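Local coordinates for protein alpha-tubulin N-acetyltransferase (PDB 4H6U) that transfers the acetyl group of acetyl-coenzyme A to alpha-tubulin, probably through a GNAT-type catalytic core, at residues G134-D139 with F164-Y169. The protein carries 1 engineered substitution. Residues are numbered along the deposited sequence; the frame is centred on the assembly and turned at random.
Sequences GSELFD and FLEKRY. With ACO (acetyl coenzyme *a), chain C.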
loop_
_atom_site.group_PDB
_atom_site.type_symbol
_atom_site.label_atom_id
_atom_site.label_comp_id
_atom_site.label_asym_id
_atom_site.label_seq_id
_atom_site.Cartn_x
_atom_site.Cartn_y
_atom_site.Cartn_z
ATOM N N GLY A 134 -5.988 -18.532 -4.301
ATOM C CA GLY A 134 -4.595 -18.065 -4.265
ATOM C C GLY A 134 -3.940 -18.241 -5.644
ATOM O O GLY A 134 -3.348 -17.308 -6.211
ATOM N N SER A 135 -4.060 -19.451 -6.193
ATOM C CA SER A 135 -3.595 -19.752 -7.553
ATOM C C SER A 135 -4.142 -18.768 -8.589
ATOM O O SER A 135 -3.402 -18.335 -9.469
ATOM C CB SER A 135 -4.019 -21.174 -7.956
ATOM O OG SER A 135 -3.469 -22.150 -7.105
ATOM N N GLU A 136 -5.438 -18.438 -8.514
ATOM C CA GLU A 136 -6.001 -17.503 -9.484
ATOM C C GLU A 136 -5.317 -16.128 -9.354
ATOM O O GLU A 136 -4.936 -15.552 -10.351
ATOM C CB GLU A 136 -7.533 -17.389 -9.351
ATOM C CG GLU A 136 -8.147 -16.674 -10.532
ATOM C CD GLU A 136 -9.670 -16.617 -10.526
ATOM O OE1 GLU A 136 -10.304 -16.879 -9.481
ATOM O OE2 GLU A 136 -10.231 -16.221 -11.568
ATOM N N LEU A 137 -5.138 -15.608 -8.144
ATOM C CA LEU A 137 -4.462 -14.317 -7.973
ATOM C C LEU A 137 -3.021 -14.318 -8.436
ATOM O O LEU A 137 -2.565 -13.375 -9.100
ATOM C CB LEU A 137 -4.448 -13.896 -6.511
ATOM C CG LEU A 137 -5.396 -12.772 -6.163
ATOM C CD1 LEU A 137 -5.142 -12.308 -4.746
ATOM C CD2 LEU A 137 -5.261 -11.591 -7.141
ATOM N N PHE A 138 -2.283 -15.332 -7.989
ATOM C CA PHE A 138 -0.871 -15.429 -8.288
ATOM C C PHE A 138 -0.718 -15.534 -9.819
ATOM O O PHE A 138 0.022 -14.773 -10.433
ATOM C CB PHE A 138 -0.272 -16.632 -7.545
ATOM C CG PHE A 138 1.225 -16.618 -7.429
ATOM C CD1 PHE A 138 1.886 -15.681 -6.655
ATOM C CD2 PHE A 138 1.978 -17.583 -8.088
ATOM C CE1 PHE A 138 3.302 -15.679 -6.551
ATOM C CE2 PHE A 138 3.384 -17.615 -7.986
ATOM C CZ PHE A 138 4.041 -16.643 -7.210
ATOM N N ASP A 139 -1.470 -16.412 -10.446
ATOM C CA ASP A 139 -1.425 -16.529 -11.905
ATOM C C ASP A 139 -1.743 -15.202 -12.613
ATOM O O ASP A 139 -1.049 -14.810 -13.542
ATOM C CB ASP A 139 -2.384 -17.614 -12.409
ATOM C CG ASP A 139 -1.874 -19.030 -12.144
ATOM O OD1 ASP A 139 -0.705 -19.193 -11.714
ATOM O OD2 ASP A 139 -2.642 -19.995 -12.397
ATOM N N PHE A 164 2.531 -23.672 -0.855
ATOM C CA PHE A 164 1.855 -23.250 -2.079
ATOM C C PHE A 164 2.863 -23.212 -3.237
ATOM O O PHE A 164 2.663 -23.890 -4.268
ATOM C CB PHE A 164 1.208 -21.871 -1.809
ATOM C CG PHE A 164 0.677 -21.156 -3.030
ATOM C CD1 PHE A 164 1.459 -20.220 -3.685
ATOM C CD2 PHE A 164 -0.636 -21.357 -3.460
ATOM C CE1 PHE A 164 0.989 -19.531 -4.792
ATOM C CE2 PHE A 164 -1.142 -20.686 -4.577
ATOM C CZ PHE A 164 -0.322 -19.753 -5.256
ATOM N N LEU A 165 3.984 -22.505 -3.010
ATOM C CA LEU A 165 5.083 -22.406 -3.987
ATOM C C LEU A 165 5.714 -23.753 -4.354
ATOM O O LEU A 165 5.925 -24.071 -5.532
ATOM C CB LEU A 165 6.171 -21.447 -3.447
ATOM C CG LEU A 165 5.674 -19.999 -3.324
ATOM C CD1 LEU A 165 6.644 -19.121 -2.563
ATOM C CD2 LEU A 165 5.389 -19.399 -4.720
ATOM N N GLU A 166 5.936 -24.581 -3.352
ATOM C CA GLU A 166 6.572 -25.870 -3.577
ATOM C C GLU A 166 5.655 -26.843 -4.344
ATOM O O GLU A 166 6.098 -27.516 -5.279
ATOM C CB GLU A 166 7.036 -26.470 -2.229
ATOM C CG GLU A 166 7.947 -25.489 -1.385
ATOM C CD GLU A 166 8.217 -25.927 0.071
ATOM O OE1 GLU A 166 7.338 -26.553 0.699
ATOM O OE2 GLU A 166 9.313 -25.649 0.590
ATOM N N LYS A 167 4.381 -26.901 -3.948
ATOM C CA LYS A 167 3.408 -27.859 -4.506
ATOM C C LYS A 167 2.794 -27.412 -5.842
ATOM O O LYS A 167 2.605 -28.226 -6.722
ATOM C CB LYS A 167 2.315 -28.121 -3.480
ATOM C CG LYS A 167 2.850 -28.840 -2.286
ATOM C CD LYS A 167 1.878 -28.950 -1.130
ATOM C CE LYS A 167 1.110 -30.235 -1.166
ATOM N NZ LYS A 167 0.476 -30.485 0.151
ATOM N N ARG A 168 2.523 -26.116 -6.011
ATOM C CA ARG A 168 1.822 -25.658 -7.211
ATOM C C ARG A 168 2.739 -25.068 -8.299
ATOM O O ARG A 168 2.373 -25.077 -9.482
ATOM C CB ARG A 168 0.726 -24.670 -6.819
ATOM C CG ARG A 168 -0.359 -25.292 -5.925
ATOM C CD ARG A 168 -1.379 -26.119 -6.764
ATOM N NE ARG A 168 -2.286 -26.864 -5.891
ATOM C CZ ARG A 168 -3.600 -26.682 -5.799
ATOM N NH1 ARG A 168 -4.217 -25.775 -6.550
ATOM N NH2 ARG A 168 -4.302 -27.425 -4.938
ATOM N N TYR A 169 3.928 -24.585 -7.909
ATOM C CA TYR A 169 4.862 -23.950 -8.859
ATOM C C TYR A 169 6.237 -24.646 -8.935
ATOM O O TYR A 169 7.146 -24.149 -9.588
ATOM C CB TYR A 169 4.977 -22.428 -8.576
ATOM C CG TYR A 169 3.612 -21.768 -8.740
ATOM C CD1 TYR A 169 3.224 -21.207 -9.943
ATOM C CD2 TYR A 169 2.690 -21.798 -7.718
ATOM C CE1 TYR A 169 1.971 -20.661 -10.104
ATOM C CE2 TYR A 169 1.443 -21.257 -7.865
ATOM C CZ TYR A 169 1.079 -20.695 -9.056
ATOM O OH TYR A 169 -0.188 -20.164 -9.179
HETATM N N1A ACO C . -1.649 -26.004 4.863
HETATM C C2A ACO C . -0.702 -26.251 3.891
HETATM N N3A ACO C . -0.683 -25.781 2.661
HETATM C C4A ACO C . -1.781 -24.983 2.313
HETATM C C5A ACO C . -2.836 -24.676 3.195
HETATM C C6A ACO C . -2.719 -25.230 4.518
HETATM N N6A ACO C . -3.628 -25.038 5.506
HETATM N N7A ACO C . -3.771 -23.847 2.507
HETATM C C8A ACO C . -3.277 -23.697 1.223
HETATM N N9A ACO C . -2.063 -24.401 1.100
HETATM C C1B ACO C . -1.149 -24.571 -0.005
HETATM C C2B ACO C . -0.904 -26.031 -0.357
HETATM O O2B ACO C . 0.250 -26.196 -1.133
HETATM C C3B ACO C . -2.171 -26.233 -1.295
HETATM O O3B ACO C . -2.060 -27.245 -2.109
HETATM P P3B ACO C . -2.838 -28.788 -1.484
HETATM O O7A ACO C . -2.537 -29.597 -2.709
HETATM O O8A ACO C . -1.962 -29.015 -0.276
HETATM O O9A ACO C . -4.252 -28.375 -1.225
HETATM C C4B ACO C . -2.200 -24.934 -2.051
HETATM O O4B ACO C . -1.668 -23.921 -1.142
HETATM C C5B ACO C . -3.637 -24.649 -2.492
HETATM O O5B ACO C . -3.722 -23.874 -3.627
HETATM P P1A ACO C . -4.800 -22.603 -3.607
HETATM O O1A ACO C . -4.659 -22.002 -4.959
HETATM O O2A ACO C . -6.127 -23.050 -3.027
HETATM O O3A ACO C . -4.112 -21.532 -2.535
HETATM P P2A ACO C . -4.957 -20.713 -1.502
HETATM O O4A ACO C . -6.019 -19.863 -2.111
HETATM O O5A ACO C . -5.200 -21.382 -0.195
HETATM O O6A ACO C . -3.779 -19.367 -1.106
HETATM C CBP ACO C . -2.186 -18.763 0.531
HETATM C CCP ACO C . -2.514 -19.666 -0.653
HETATM C CDP ACO C . -0.796 -19.056 1.116
HETATM C CEP ACO C . -2.299 -17.265 0.109
HETATM C CAP ACO C . -3.300 -19.046 1.589
HETATM O OAP ACO C . -3.330 -20.374 2.068
HETATM C C9P ACO C . -3.357 -17.966 2.710
HETATM O O9P ACO C . -3.845 -16.894 2.442
HETATM N N8P ACO C . -2.897 -17.961 3.984
HETATM C C7P ACO C . -2.252 -18.916 4.749
HETATM C C6P ACO C . -1.509 -18.250 6.011
HETATM C C5P ACO C . -0.789 -16.860 5.803
HETATM O O5P ACO C . -0.709 -16.028 6.721
HETATM N N4P ACO C . -0.207 -16.562 4.525
HETATM C C3P ACO C . 0.552 -15.291 4.152
HETATM C C2P ACO C . 1.739 -15.380 3.100
HETATM S S1P ACO C . 3.542 -14.762 3.536
HETATM C C ACO C . 3.765 -13.235 2.616
HETATM O O ACO C . 2.790 -12.667 2.292
HETATM C CH3 ACO C . 4.954 -13.159 1.686
#
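Phe138 meets Phe164 over one face and Tyr169 at its edge, in two edge-to-face pairs that form the tight part of the contact. The Phe164 edge points at the Phe138 face, planes 86° apart, with Phe164 CE1 3.9 Å from Phe138 CG. In turn Phe138 directs its own edge at the Tyr169 face, CD2 lying 3.4 Å from Tyr169 CZ; CG of Phe138 anti to the backbone N (chi1 -163°) turns the ring toward helix 159-168. Tyr169 OH donates to Asp139 OD1 (2.8 Å), reaching it from above the carboxylate plane. A phenylalanine in place of Tyr169 would probably leave the Asp139 carboxylate without this donor. The outer side, where Asp139 and Arg168 are exposed, is looser: Ser135 OG and Arg168 NH1 stand 3.7 Å apart, too far to bond. Acetyl-CoA ties this side together. Ser135 N donates to pyrophosphate oxygen O1A (2.9 Å) beside the helix N-terminus, as in the GNAT pyrophosphate-binding loop, while Lys167 NZ grips O8A of the 3'-phosphate (2.9 Å) and the Arg168 guanidinium lays one face over O5B. Segments 134-139 and 164-168 run at 89°, with Phe138 and Leu165 both resting on Tyr154 of strand 153-155 and Phe164 meeting Phe122 of strand 117-124.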